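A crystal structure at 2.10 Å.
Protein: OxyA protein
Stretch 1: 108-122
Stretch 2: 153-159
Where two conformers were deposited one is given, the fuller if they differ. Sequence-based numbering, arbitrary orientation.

Stretch 1 (108-122) PAFAVRRMQKFQPQV
Stretch 2, residues 153-159: TATCDFL

One residue dominates this contact: Phe158 touches five residues of the other stretch, four of them with its ring, yet no hydrogen bond crosses between the two. Of the 385 Å² buried in all, 129 Å² belongs to Phe158, the largest single share.

The frame is two helices, 112-122 and 153-159, whose N-to-C directions diverge by 133° and whose axes come no closer than 10.7 Å. The CA atoms of Phe118 and Phe158, the nearest pair in register, lie 7.5 Å apart. Residues 108-109 belong to a 3-10 segment that begins earlier in the chain; Ala111, with phi/psi of -66/164, is the N-cap, and its O accepts the N of Met115 at 3.3 Å. The first helix is kinked where the N atoms of Pro120 and Gln121 lack bonds to the preceding turn, but it recovers with Val122 N to Phe118 O at 3.1 Å. The second helix is regular, with Phe158 N to Ala154 O at 3.0 Å.

The CA-to-CB bond of Phe158 points sideways to the other stretch, and with chi1 172° (t) and chi2 78° its ring lies against the start of the first helix. Its CE2 meets Phe110 CE2 at 3.6 Å; the two ring planes stand at 44°, centroids 5.1 Å apart, an oblique pairing. Phe110 (chi1 -59°, m; chi2 85°) has Phe158 CZ over one face. Met115, m at chi1 and chi2 with chi3 at 94°, brings its CE to 3.4 Å from Phe158 CE1.

The ring's edge also faces a backbone oxygen, with Ala109 O 3.4 Å from Phe158 CZ. That oxygen is shared with Arg114, whose NE and NH2 donate weak hydrogen bonds to Ala109 O at 3.4 and 3.3 Å. The folded side chain (chi1 -72°, chi2 -95°, chi3 -59°, chi4 154°) thus ties the helix back to the preceding segment while Arg114 NH2 lies 3.6 Å from Phe158 CE1.

Phe118 (chi1 -165°, t; chi2 52°) points toward the second helix and probes its backbone. Its CZ lies 3.3 Å from Ala154 O and 3.4 Å from Phe158 N, against a turn whose own hydrogen bond is intact. Asp157 CB sits at the ring edge, 3.8 Å from Phe118 CZ. Phe158 turns its edge to the face of Phe118, planes at 67° and centroids 6.0 Å apart.

Gln121 leaves its NE2 3.8 Å from Asp157 OD2, too far for a hydrogen bond. The rule here is aromatic packing against apolar groups and backbone; Arg114 is paired within its own stretch and Asp157 elsewhere.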

ATOM      1  N   PRO B 108       7.068   3.910  32.543  1.00 45.15           N
ATOM      2  CA  PRO B 108       6.567   4.217  33.889  1.00 46.36           C
ATOM      3  C   PRO B 108       5.086   4.640  33.977  1.00 45.89           C
ATOM      4  O   PRO B 108       4.424   4.340  34.978  1.00 45.54           O
ATOM      5  CB  PRO B 108       7.468   5.359  34.326  1.00 47.73           C
ATOM      6  CG  PRO B 108       8.769   5.044  33.649  1.00 48.65           C
ATOM      7  CD  PRO B 108       8.353   4.590  32.296  1.00 46.47           C
ATOM      8  N   ALA B 109       4.581   5.324  32.949  1.00 44.60           N
ATOM      9  CA  ALA B 109       3.176   5.732  32.919  1.00 44.71           C
ATOM     10  C   ALA B 109       2.211   4.542  32.823  1.00 43.28           C
ATOM     11  O   ALA B 109       1.036   4.679  33.162  1.00 42.52           O
ATOM     12  CB  ALA B 109       2.931   6.690  31.765  1.00 44.24           C
ATOM     13  N   PHE B 110       2.687   3.396  32.335  1.00 42.19           N
ATOM     14  CA  PHE B 110       1.830   2.212  32.142  1.00 42.47           C
ATOM     15  C   PHE B 110       2.107   1.106  33.166  1.00 45.35           C
ATOM     16  O   PHE B 110       1.653  -0.026  32.999  1.00 46.45           O
ATOM     17  CB  PHE B 110       1.986   1.692  30.706  1.00 40.28           C
ATOM     18  CG  PHE B 110       1.626   2.712  29.647  1.00 39.04           C
ATOM     19  CD1 PHE B 110       2.562   3.645  29.210  1.00 38.97           C
ATOM     20  CD2 PHE B 110       0.341   2.758  29.109  1.00 38.05           C
ATOM     21  CE1 PHE B 110       2.235   4.589  28.237  1.00 38.75           C
ATOM     22  CE2 PHE B 110       0.008   3.690  28.132  1.00 37.35           C
ATOM     23  CZ  PHE B 110       0.958   4.609  27.692  1.00 38.21           C
ATOM     24  N   ALA B 111       2.816   1.453  34.237  1.00 50.32           N
ATOM     25  CA  ALA B 111       3.128   0.516  35.331  1.00 55.00           C
ATOM     26  C   ALA B 111       1.880   0.053  36.119  1.00 58.45           C
ATOM     27  O   ALA B 111       0.825   0.683  36.052  1.00 55.81           O
ATOM     28  CB  ALA B 111       4.126   1.150  36.287  1.00 55.35           C
ATOM     29  N   VAL B 112       2.057  -1.029  36.883  1.00 62.72           N
ATOM     30  CA  VAL B 112       0.982  -1.726  37.593  0.50 64.82           C
ATOM     31  C   VAL B 112       0.366  -0.824  38.639  1.00 68.63           C
ATOM     32  O   VAL B 112      -0.850  -0.634  38.649  1.00 72.12           O
ATOM     33  CB  VAL B 112       1.492  -3.042  38.241  1.00 65.82           C
ATOM     34  CG1 VAL B 112       0.533  -3.569  39.301  1.00 68.00           C
ATOM     35  CG2 VAL B 112       1.706  -4.107  37.164  1.00 64.53           C
ATOM     36  N   ARG B 113       1.201  -0.261  39.508  1.00 71.17           N
ATOM     37  CA  ARG B 113       0.730   0.652  40.552  1.00 74.01           C
ATOM     38  C   ARG B 113      -0.092   1.812  39.998  1.00 69.59           C
ATOM     39  O   ARG B 113      -1.028   2.291  40.641  1.00 70.66           O
ATOM     40  CB  ARG B 113       1.904   1.204  41.378  1.00 80.18           C
ATOM     41  CG  ARG B 113       2.594   0.165  42.258  1.00 85.03           C
ATOM     42  CD  ARG B 113       3.322   0.808  43.435  1.00 90.52           C
ATOM     43  NE  ARG B 113       4.194  -0.148  44.126  1.00 94.89           N
ATOM     44  CZ  ARG B 113       4.880   0.098  45.247  1.00 99.63           C
ATOM     45  NH1 ARG B 113       4.813   1.286  45.852  1.00101.41           N
ATOM     46  NH2 ARG B 113       5.642  -0.859  45.777  1.00102.38           N
ATOM     47  N   ARG B 114       0.268   2.266  38.810  1.00 64.75           N
ATOM     48  CA  ARG B 114      -0.469   3.335  38.148  1.00 62.14           C
ATOM     49  C   ARG B 114      -1.889   2.924  37.732  1.00 58.90           C
ATOM     50  O   ARG B 114      -2.837   3.707  37.874  1.00 56.60           O
ATOM     51  CB  ARG B 114       0.352   3.850  36.976  1.00 61.79           C
ATOM     52  CG  ARG B 114       1.564   4.652  37.463  1.00 64.06           C
ATOM     53  CD  ARG B 114       1.219   6.126  37.470  1.00 64.93           C
ATOM     54  NE  ARG B 114       0.855   6.446  36.098  1.00 65.93           N
ATOM     55  CZ  ARG B 114       0.060   7.427  35.689  1.00 65.80           C
ATOM     56  NH1 ARG B 114      -0.477   8.305  36.554  1.00 64.89           N
ATOM     57  NH2 ARG B 114      -0.164   7.535  34.368  1.00 62.79           N
ATOM     58  N   MET B 115      -2.034   1.690  37.252  1.00 55.29           N
ATOM     59  CA  MET B 115      -3.346   1.161  36.876  1.00 54.49           C
ATOM     60  C   MET B 115      -4.279   0.907  38.065  1.00 56.56           C
ATOM     61  O   MET B 115      -5.481   1.162  37.961  1.00 55.48           O
ATOM     62  CB  MET B 115      -3.182  -0.075  35.990  1.00 52.70           C
ATOM     63  CG  MET B 115      -2.454   0.239  34.689  1.00 51.10           C
ATOM     64  SD  MET B 115      -3.316   1.463  33.675  1.00 50.12           S
ATOM     65  CE  MET B 115      -2.615   3.048  34.090  1.00 55.24           C
ATOM     66  N   GLN B 116      -3.729   0.472  39.199  1.00 58.73           N
ATOM     67  CA  GLN B 116      -4.496   0.366  40.449  1.00 60.92           C
ATOM     68  C   GLN B 116      -5.116   1.703  40.877  1.00 61.34           C
ATOM     69  O   GLN B 116      -6.254   1.748  41.323  1.00 60.34           O
ATOM     70  CB  GLN B 116      -3.600  -0.120  41.586  1.00 64.53           C
ATOM     71  CG  GLN B 116      -3.138  -1.568  41.471  1.00 66.55           C
ATOM     72  CD  GLN B 116      -1.950  -1.889  42.381  1.00 69.59           C
ATOM     73  OE1 GLN B 116      -1.579  -1.104  43.256  1.00 70.61           O
ATOM     74  NE2 GLN B 116      -1.337  -3.046  42.157  1.00 72.16           N
ATOM     75  N   LYS B 117      -4.345   2.779  40.758  1.00 60.92           N
ATOM     76  CA  LYS B 117      -4.831   4.122  41.084  1.00 61.06           C
ATOM     77  C   LYS B 117      -5.919   4.643  40.148  1.00 56.88           C
ATOM     78  O   LYS B 117      -6.788   5.391  40.571  1.00 56.69           O
ATOM     79  CB  LYS B 117      -3.670   5.114  41.119  1.00 64.43           C
ATOM     80  CG  LYS B 117      -2.818   4.945  42.359  1.00 68.92           C
ATOM     81  CD  LYS B 117      -1.622   5.872  42.366  1.00 72.03           C
ATOM     82  CE  LYS B 117      -0.785   5.639  43.617  1.00 77.09           C
ATOM     83  NZ  LYS B 117      -0.237   4.249  43.680  1.00 78.44           N
ATOM     84  N   PHE B 118      -5.850   4.261  38.876  1.00 52.69           N
ATOM     85  CA  PHE B 118      -6.797   4.712  37.867  1.00 50.05           C
ATOM     86  C   PHE B 118      -8.138   3.947  37.930  1.00 48.54           C
ATOM     87  O   PHE B 118      -9.138   4.428  37.421  1.00 47.76           O
ATOM     88  CB  PHE B 118      -6.128   4.569  36.492  1.00 49.47           C
ATOM     89  CG  PHE B 118      -6.817   5.305  35.371  1.00 49.50           C
ATOM     90  CD1 PHE B 118      -7.131   6.656  35.484  1.00 51.12           C
ATOM     91  CD2 PHE B 118      -7.081   4.657  34.166  1.00 49.15           C
ATOM     92  CE1 PHE B 118      -7.743   7.329  34.446  1.00 50.96           C
ATOM     93  CE2 PHE B 118      -7.699   5.330  33.120  1.00 49.74           C
ATOM     94  CZ  PHE B 118      -8.030   6.665  33.268  1.00 50.12           C
ATOM     95  N   GLN B 119      -8.164   2.780  38.575  1.00 47.78           N
ATOM     96  CA  GLN B 119      -9.326   1.874  38.553  1.00 47.53           C
ATOM     97  C   GLN B 119     -10.687   2.498  38.992  1.00 46.80           C
ATOM     98  O   GLN B 119     -11.683   2.310  38.293  1.00 43.88           O
ATOM     99  CB  GLN B 119      -8.989   0.585  39.332  1.00 50.08           C
ATOM    100  CG  GLN B 119     -10.003  -0.549  39.237  1.00 52.03           C
ATOM    101  CD  GLN B 119     -11.142  -0.465  40.246  1.00 55.99           C
ATOM    102  OE1 GLN B 119     -11.124   0.321  41.203  1.00 59.71           O
ATOM    103  NE2 GLN B 119     -12.150  -1.290  40.031  1.00 58.19           N
ATOM    104  N   PRO B 120     -10.734   3.221  40.136  1.00 47.17           N
ATOM    105  CA  PRO B 120     -11.985   3.917  40.527  1.00 47.46           C
ATOM    106  C   PRO B 120     -12.531   4.882  39.462  1.00 46.32           C
ATOM    107  O   PRO B 120     -13.734   4.926  39.246  1.00 45.97           O
ATOM    108  CB  PRO B 120     -11.590   4.689  41.790  1.00 49.15           C
ATOM    109  CG  PRO B 120     -10.432   3.944  42.354  1.00 49.39           C
ATOM    110  CD  PRO B 120      -9.710   3.307  41.204  1.00 48.29           C
ATOM    111  N   GLN B 121     -11.649   5.634  38.805  0.50 46.04           N
ATOM    112  CA  GLN B 121     -12.053   6.528  37.712  0.50 45.63           C
ATOM    113  C   GLN B 121     -12.627   5.759  36.511  0.50 44.06           C
ATOM    114  O   GLN B 121     -13.625   6.187  35.924  0.50 42.71           O
ATOM    115  CB  GLN B 121     -10.884   7.413  37.264  0.50 46.02           C
ATOM    116  CG  GLN B 121     -11.318   8.631  36.452  0.50 46.62           C
ATOM    117  CD  GLN B 121     -10.292   9.753  36.449  0.50 47.71           C
ATOM    118  OE1 GLN B 121      -9.087   9.521  36.549  0.50 47.94           O
ATOM    119  NE2 GLN B 121     -10.773  10.981  36.336  0.50 49.13           N
ATOM    120  N   VAL B 122     -12.006   4.628  36.163  1.00 42.69           N
ATOM    121  CA  VAL B 122     -12.479   3.805  35.055  1.00 42.33           C
ATOM    122  C   VAL B 122     -13.867   3.227  35.377  1.00 43.45           C
ATOM    123  O   VAL B 122     -14.713   3.230  34.509  1.00 42.00           O
ATOM    124  CB  VAL B 122     -11.470   2.706  34.648  1.00 41.05           C
ATOM    125  CG1 VAL B 122     -12.064   1.786  33.591  1.00 40.60           C
ATOM    126  CG2 VAL B 122     -10.204   3.340  34.102  1.00 41.54           C
ATOM    127  N   THR B 153     -13.138   8.607  26.737  1.00 37.53           N
ATOM    128  CA  THR B 153     -13.105   9.178  28.075  1.00 38.30           C
ATOM    129  C   THR B 153     -11.996   8.555  28.918  1.00 37.34           C
ATOM    130  O   THR B 153     -11.220   9.282  29.508  1.00 37.35           O
ATOM    131  CB  THR B 153     -14.472   9.055  28.771  1.00 38.78           C
ATOM    132  OG1 THR B 153     -15.461   9.644  27.940  1.00 39.37           O
ATOM    133  CG2 THR B 153     -14.482   9.784  30.091  1.00 39.92           C
ATOM    134  N   ALA B 154     -11.902   7.228  28.931  1.00 36.50           N
ATOM    135  CA  ALA B 154     -10.859   6.535  29.702  1.00 36.77           C
ATOM    136  C   ALA B 154      -9.442   6.913  29.234  1.00 37.00           C
ATOM    137  O   ALA B 154      -8.565   7.144  30.069  1.00 37.17           O
ATOM    138  CB  ALA B 154     -11.047   5.023  29.639  1.00 35.75           C
ATOM    139  N   THR B 155      -9.219   6.980  27.921  1.00 36.30           N
ATOM    140  CA  THR B 155      -7.895   7.353  27.405  1.00 37.16           C
ATOM    141  C   THR B 155      -7.568   8.825  27.680  1.00 38.27           C
ATOM    142  O   THR B 155      -6.462   9.122  28.107  1.00 38.63           O
ATOM    143  CB  THR B 155      -7.687   7.047  25.900  1.00 36.36           C
ATOM    144  OG1 THR B 155      -8.669   7.720  25.095  1.00 37.34           O
ATOM    145  CG2 THR B 155      -7.748   5.579  25.647  1.00 35.85           C
ATOM    146  N   CYS B 156      -8.515   9.736  27.444  1.00 39.33           N
ATOM    147  CA  CYS B 156      -8.308  11.151  27.775  1.00 41.19           C
ATOM    148  C   CYS B 156      -8.097  11.390  29.275  1.00 41.90           C
ATOM    149  O   CYS B 156      -7.234  12.179  29.641  1.00 41.98           O
ATOM    150  CB  CYS B 156      -9.438  12.048  27.250  1.00 42.85           C
ATOM    151  SG  CYS B 156      -9.439  12.198  25.448  1.00 43.99           S
ATOM    152  N   ASP B 157      -8.867  10.707  30.134  1.00 42.09           N
ATOM    153  CA  ASP B 157      -8.644  10.761  31.604  1.00 43.21           C
ATOM    154  C   ASP B 157      -7.237  10.269  31.969  1.00 42.62           C
ATOM    155  O   ASP B 157      -6.562  10.903  32.772  1.00 43.14           O
ATOM    156  CB  ASP B 157      -9.686   9.949  32.397  1.00 43.16           C
ATOM    157  CG  ASP B 157     -11.068  10.593  32.411  1.00 45.11           C
ATOM    158  OD1 ASP B 157     -11.240  11.753  31.966  1.00 46.62           O
ATOM    159  OD2 ASP B 157     -12.014   9.923  32.884  1.00 45.66           O
ATOM    160  N   PHE B 158      -6.784   9.184  31.340  1.00 40.51           N
ATOM    161  CA  PHE B 158      -5.448   8.657  31.582  1.00 41.04           C
ATOM    162  C   PHE B 158      -4.376   9.702  31.237  1.00 41.67           C
ATOM    163  O   PHE B 158      -3.413   9.870  31.980  1.00 40.75           O
ATOM    164  CB  PHE B 158      -5.256   7.346  30.821  1.00 40.34           C
ATOM    165  CG  PHE B 158      -3.850   6.812  30.844  1.00 40.68           C
ATOM    166  CD1 PHE B 158      -3.359   6.151  31.964  1.00 41.71           C
ATOM    167  CD2 PHE B 158      -3.026   6.947  29.732  1.00 40.43           C
ATOM    168  CE1 PHE B 158      -2.061   5.656  31.979  1.00 41.37           C
ATOM    169  CE2 PHE B 158      -1.728   6.446  29.741  1.00 41.21           C
ATOM    170  CZ  PHE B 158      -1.250   5.792  30.868  1.00 41.39           C
ATOM    171  N   LEU B 159      -4.578  10.418  30.133  1.00 42.27           N
ATOM    172  CA  LEU B 159      -3.715  11.537  29.765  1.00 44.14           C
ATOM    173  C   LEU B 159      -3.866  12.792  30.626  1.00 46.28           C
ATOM    174  O   LEU B 159      -3.012  13.668  30.555  1.00 48.45           O
ATOM    175  CB  LEU B 159      -3.941  11.949  28.319  1.00 43.96           C
ATOM    176  CG  LEU B 159      -3.575  10.937  27.253  1.00 43.62           C
ATOM    177  CD1 LEU B 159      -3.834  11.609  25.919  1.00 44.09           C
ATOM    178  CD2 LEU B 159      -2.112  10.494  27.368  1.00 43.95           C
TER